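Local coordinates for variant surface glycoprotein MITat 1.13 (Trypanosoma brucei, PDB 6Z8H) that probably forms a coat on the parasite surface and, as one of many antigenically distinct variants, lets the trypanosome evade the host immune response, at residues E180-E183 with N184-E187; L145-K149 with T150-A154. All coordinates share one frame; numbering follows the deposited sequence.

The two contacts are local turns at separate places along this elongated molecule, their centres about 54 Å apart and their nearest atoms about 36 Å apart. Interaction 2 comes first in the chain, where the loop after strand 135-139 turns into edge strand 152-155 of the five-stranded antiparallel sheet. Interaction 1 follows in the long connection from that strand to strand 194-202. It lies against helices 34-75 and 260-273, whereas interaction 2 meets strand 135-139 and the second subunit. The same length of chain thus runs from the sheet and the subunit interface to the helical part, where acidic side chains of interaction 1 pair with arginines of the two helices.

Interaction 1 (E180-E183 with N184-E187); sequences EHEE and NEPE
Residues H181 to E185 form a local contact of two overlapping type I beta turns, set in the long loop that runs from strand 152-155 to strand 194-202 and packed against helices 34-75 and 260-273. The evidence is in the backbone: E182 and E183 take helix-like phi and psi values, N184 has the wider phi and near-zero psi that suit the third position of the second turn, and the CA atoms of E182 and E185 come within 5.0 Å. Two weak hydrogen bonds close the turns. N184 N reaches H181 O over 3.4 Å with an N-H...O angle of 149°, and E185 N reaches E182 O over 3.3 Å at a straighter 163°.

The acidic side chains add salt bridges to the helices. E182 is buried, and its carboxylate is divided between two partners on helix 34-75: OE2 makes a salt bridge with R44 and OE1 a hydrogen bond with Y48. E185, also buried, pairs through OE2 with R40 of the same helix, its CG anti to the backbone N (chi1 -176°) and its chain bent at chi2 to bring the carboxylate there, while E183 turns to R272 on helix 260-273. The three acids therefore tie one short turn to two helices. With E182 OE2 and E185 OE1 5.0 Å apart, the two carboxylates would tend to repel each other, an effect the neighbouring arginines probably offset.

At the end of the second turn, the base of E185 packs on the carbonyls. E185 CB lies 3.7 Å from E182 O and 3.8 Å from H181 O. The carboxylate of E182 bends back toward the same methylene, bringing E182 OE2 to 4.2 Å from E185 CB.

Interaction 2 (L145-K149 with T150-A154); sequences LRLTK and TKFRA
The side chain of K151 doubles back along the chain to bond the carbonyl of R146, five residues earlier, beside an ST turn and a short 3-10 turn that lead into edge strand 152-155 of the antiparallel sheet. K151 is extended beyond CG, and its NZ lies 2.7 Å from R146 O, 36° out of the carbonyl plane. The ammonium also meets F140 O and forms a salt bridge with D144, so three acceptors fix its place.

T148 starts the turn. With chi1 at 75° its OG1 sits between the backbone N and carbonyl carbon, where it accepts T150 N at 3.2 Å, the bond that defines the ST turn. Two backbone bonds follow, K151 N to T148 O (3.1 Å) and F152 N to K149 O (3.0 Å). K149 extends to the second subunit, its NZ bonded to I249 O and H250 ND1 there.

Beyond the turn, the strand opens with a classic beta bulge, R153 and A154 sharing K137 on strand 135-139 as their partner. On the apolar side, L147 crosses F152 at about a right angle and also packs on L222 of the second subunit. L147 CD1 lies 3.8 Å from K151 CB and 3.9 Å from F152 CE1, while T148 O meets the ring edge in its plane, 3.6 Å from F152 CD1.

Interaction 1 (E180-E183 with N184-E187)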
loop_
_atom_site.group_PDB
_atom_site.type_symbol
_atom_site.label_atom_id
_atom_site.label_comp_id
_atom_site.label_asym_id
_atom_site.label_seq_id
_atom_site.Cartn_x
_atom_site.Cartn_y
_atom_site.Cartn_z
ATOM N N GLU A 180 -11.772 -14.588 11.447
ATOM C CA GLU A 180 -12.054 -15.396 12.624
ATOM C C GLU A 180 -10.965 -16.433 12.883
ATOM O O GLU A 180 -10.831 -16.899 14.018
ATOM C CB GLU A 180 -13.419 -16.091 12.483
ATOM C CG GLU A 180 -13.559 -16.986 11.249
ATOM C CD GLU A 180 -13.956 -16.227 9.983
ATOM O OE1 GLU A 180 -13.519 -15.066 9.813
ATOM O OE2 GLU A 180 -14.707 -16.803 9.160
ATOM N N HIS A 181 -10.181 -16.803 11.870
ATOM C CA HIS A 181 -9.135 -17.799 12.046
ATOM C C HIS A 181 -7.774 -17.180 12.326
ATOM O O HIS A 181 -6.813 -17.913 12.573
ATOM C CB HIS A 181 -9.043 -18.688 10.801
ATOM C CG HIS A 181 -10.338 -19.350 10.434
ATOM N ND1 HIS A 181 -10.978 -20.249 11.262
ATOM C CD2 HIS A 181 -11.113 -19.241 9.330
ATOM C CE1 HIS A 181 -12.089 -20.668 10.680
ATOM N NE2 HIS A 181 -12.196 -20.069 9.508
ATOM N N GLU A 182 -7.664 -15.854 12.302
ATOM C CA GLU A 182 -6.350 -15.224 12.331
ATOM C C GLU A 182 -5.683 -15.324 13.697
ATOM O O GLU A 182 -4.450 -15.345 13.777
ATOM C CB GLU A 182 -6.482 -13.745 11.944
ATOM C CG GLU A 182 -6.663 -13.487 10.447
ATOM C CD GLU A 182 -5.375 -13.699 9.681
ATOM O OE1 GLU A 182 -4.472 -12.841 9.770
ATOM O OE2 GLU A 182 -5.230 -14.773 9.045
ATOM N N GLU A 183 -6.459 -15.412 14.782
ATOM C CA GLU A 183 -5.829 -15.441 16.099
ATOM C C GLU A 183 -4.970 -16.686 16.294
ATOM O O GLU A 183 -4.042 -16.668 17.110
ATOM C CB GLU A 183 -6.867 -15.348 17.222
ATOM C CG GLU A 183 -7.046 -13.932 17.773
ATOM C CD GLU A 183 -5.727 -13.171 17.915
ATOM O OE1 GLU A 183 -4.895 -13.565 18.764
ATOM O OE2 GLU A 183 -5.505 -12.217 17.130
ATOM N N ASN A 184 -5.262 -17.775 15.582
ATOM C CA ASN A 184 -4.510 -19.016 15.732
ATOM C C ASN A 184 -3.750 -19.421 14.473
ATOM O O ASN A 184 -3.222 -20.538 14.407
ATOM C CB ASN A 184 -5.426 -20.150 16.196
ATOM C CG ASN A 184 -5.606 -20.165 17.702
ATOM O OD1 ASN A 184 -4.727 -19.718 18.443
ATOM N ND2 ASN A 184 -6.738 -20.673 18.159
ATOM N N GLU A 185 -3.646 -18.538 13.499
ATOM C CA GLU A 185 -2.909 -18.856 12.290
ATOM C C GLU A 185 -1.415 -18.900 12.603
ATOM O O GLU A 185 -0.896 -18.017 13.294
ATOM C CB GLU A 185 -3.214 -17.788 11.231
ATOM C CG GLU A 185 -2.562 -18.064 9.877
ATOM C CD GLU A 185 -3.108 -19.317 9.202
ATOM O OE1 GLU A 185 -4.278 -19.662 9.457
ATOM O OE2 GLU A 185 -2.367 -19.934 8.406
ATOM N N PRO A 186 -0.701 -19.929 12.167
ATOM C CA PRO A 186 0.735 -19.995 12.442
ATOM C C PRO A 186 1.519 -19.033 11.563
ATOM O O PRO A 186 1.065 -18.588 10.506
ATOM C CB PRO A 186 1.099 -21.450 12.119
ATOM C CG PRO A 186 0.042 -21.866 11.107
ATOM C CD PRO A 186 -1.212 -21.144 11.512
ATOM N N GLU A 187 2.749 -18.771 12.003
ATOM C CA GLU A 187 3.657 -17.945 11.235
ATOM C C GLU A 187 3.923 -18.582 9.871
ATOM O O GLU A 187 3.966 -19.816 9.740
ATOM C CB GLU A 187 4.998 -17.817 11.960
ATOM C CG GLU A 187 5.075 -16.644 12.908
ATOM C CD GLU A 187 5.980 -16.900 14.090
ATOM O OE1 GLU A 187 5.454 -17.081 15.209
ATOM O OE2 GLU A 187 7.214 -16.923 13.895
#

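Interaction 2 (L145-K149 with T150-A154)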
loop_
_atom_site.group_PDB
_atom_site.type_symbol
_atom_site.label_atom_id
_atom_site.label_comp_id
_atom_site.label_asym_id
_atom_site.label_seq_id
_atom_site.Cartn_x
_atom_site.Cartn_y
_atom_site.Cartn_z
ATOM N N LEU A 145 43.288 -39.436 -16.232
ATOM C CA LEU A 145 42.765 -38.501 -15.237
ATOM C C LEU A 145 43.105 -37.051 -15.574
ATOM O O LEU A 145 42.998 -36.173 -14.703
ATOM C CB LEU A 145 43.291 -38.841 -13.839
ATOM C CG LEU A 145 42.753 -40.038 -13.043
ATOM C CD1 LEU A 145 41.343 -39.755 -12.556
ATOM C CD2 LEU A 145 42.816 -41.357 -13.812
ATOM N N ARG A 146 43.491 -36.771 -16.821
ATOM C CA ARG A 146 43.566 -35.386 -17.264
ATOM C C ARG A 146 42.159 -34.759 -17.290
ATOM O O ARG A 146 41.132 -35.451 -17.306
ATOM C CB ARG A 146 44.260 -35.281 -18.619
ATOM C CG ARG A 146 45.712 -35.771 -18.570
ATOM C CD ARG A 146 46.477 -35.436 -19.851
ATOM N NE ARG A 146 47.919 -35.661 -19.743
ATOM C CZ ARG A 146 48.755 -35.559 -20.766
ATOM N NH1 ARG A 146 48.290 -35.212 -21.962
ATOM N NH2 ARG A 146 50.053 -35.805 -20.598
ATOM N N LEU A 147 42.109 -33.431 -17.283
ATOM C CA LEU A 147 40.833 -32.739 -17.148
ATOM C C LEU A 147 40.795 -31.544 -18.084
ATOM O O LEU A 147 41.713 -30.716 -18.081
ATOM C CB LEU A 147 40.615 -32.295 -15.692
ATOM C CG LEU A 147 39.224 -31.796 -15.283
ATOM C CD1 LEU A 147 38.186 -32.804 -15.680
ATOM C CD2 LEU A 147 39.220 -31.560 -13.797
ATOM N N THR A 148 39.723 -31.468 -18.872
ATOM C CA THR A 148 39.325 -30.244 -19.548
ATOM C C THR A 148 37.823 -30.121 -19.390
ATOM O O THR A 148 37.159 -31.005 -18.844
ATOM C CB THR A 148 39.662 -30.221 -21.051
ATOM O OG1 THR A 148 38.746 -31.061 -21.769
ATOM C CG2 THR A 148 41.117 -30.609 -21.309
ATOM N N LYS A 149 37.280 -29.031 -19.920
ATOM C CA LYS A 149 35.845 -28.817 -19.817
ATOM C C LYS A 149 35.035 -29.964 -20.399
ATOM O O LYS A 149 33.911 -30.213 -19.955
ATOM C CB LYS A 149 35.458 -27.490 -20.481
ATOM C CG LYS A 149 33.948 -27.260 -20.708
ATOM C CD LYS A 149 33.218 -26.935 -19.456
ATOM C CE LYS A 149 31.725 -26.751 -19.715
ATOM N NZ LYS A 149 31.402 -25.644 -20.663
ATOM N N THR A 150 35.567 -30.677 -21.387
ATOM C CA THR A 150 34.749 -31.694 -22.025
ATOM C C THR A 150 34.454 -32.887 -21.123
ATOM O O THR A 150 33.591 -33.701 -21.469
ATOM C CB THR A 150 35.418 -32.154 -23.322
ATOM O OG1 THR A 150 36.568 -32.940 -23.028
ATOM C CG2 THR A 150 35.874 -30.986 -24.174
ATOM N N LYS A 151 35.149 -33.035 -20.001
ATOM C CA LYS A 151 34.826 -34.097 -19.057
ATOM C C LYS A 151 33.776 -33.683 -18.037
ATOM O O LYS A 151 33.335 -34.519 -17.237
ATOM C CB LYS A 151 36.090 -34.600 -18.361
ATOM C CG LYS A 151 37.093 -35.250 -19.337
ATOM C CD LYS A 151 38.235 -35.944 -18.635
ATOM C CE LYS A 151 39.211 -36.620 -19.606
ATOM N NZ LYS A 151 40.221 -37.406 -18.874
ATOM N N PHE A 152 33.333 -32.427 -18.074
ATOM C CA PHE A 152 32.203 -31.974 -17.262
ATOM C C PHE A 152 30.949 -32.216 -18.079
ATOM O O PHE A 152 30.573 -31.407 -18.930
ATOM C CB PHE A 152 32.325 -30.500 -16.928
ATOM C CG PHE A 152 33.379 -30.191 -15.918
ATOM C CD1 PHE A 152 34.728 -30.194 -16.261
ATOM C CD2 PHE A 152 33.030 -29.931 -14.608
ATOM C CE1 PHE A 152 35.680 -29.869 -15.315
ATOM C CE2 PHE A 152 33.971 -29.612 -13.677
ATOM C CZ PHE A 152 35.287 -29.593 -14.012
ATOM N N ARG A 153 30.309 -33.362 -17.861
ATOM C CA ARG A 153 29.139 -33.645 -18.680
ATOM C C ARG A 153 27.885 -33.006 -18.100
ATOM O O ARG A 153 27.034 -32.505 -18.844
ATOM C CB ARG A 153 28.935 -35.137 -18.883
ATOM C CG ARG A 153 28.035 -35.397 -20.081
ATOM C CD ARG A 153 27.726 -36.855 -20.254
ATOM N NE ARG A 153 26.577 -37.293 -19.471
ATOM C CZ ARG A 153 25.310 -37.101 -19.826
ATOM N NH1 ARG A 153 25.020 -36.450 -20.943
ATOM N NH2 ARG A 153 24.333 -37.556 -19.054
ATOM N N ALA A 154 27.754 -32.988 -16.783
ATOM C CA ALA A 154 26.728 -32.194 -16.135
ATOM C C ALA A 154 27.398 -30.914 -15.673
ATOM O O ALA A 154 28.518 -30.952 -15.122
ATOM C CB ALA A 154 26.071 -32.926 -14.962
#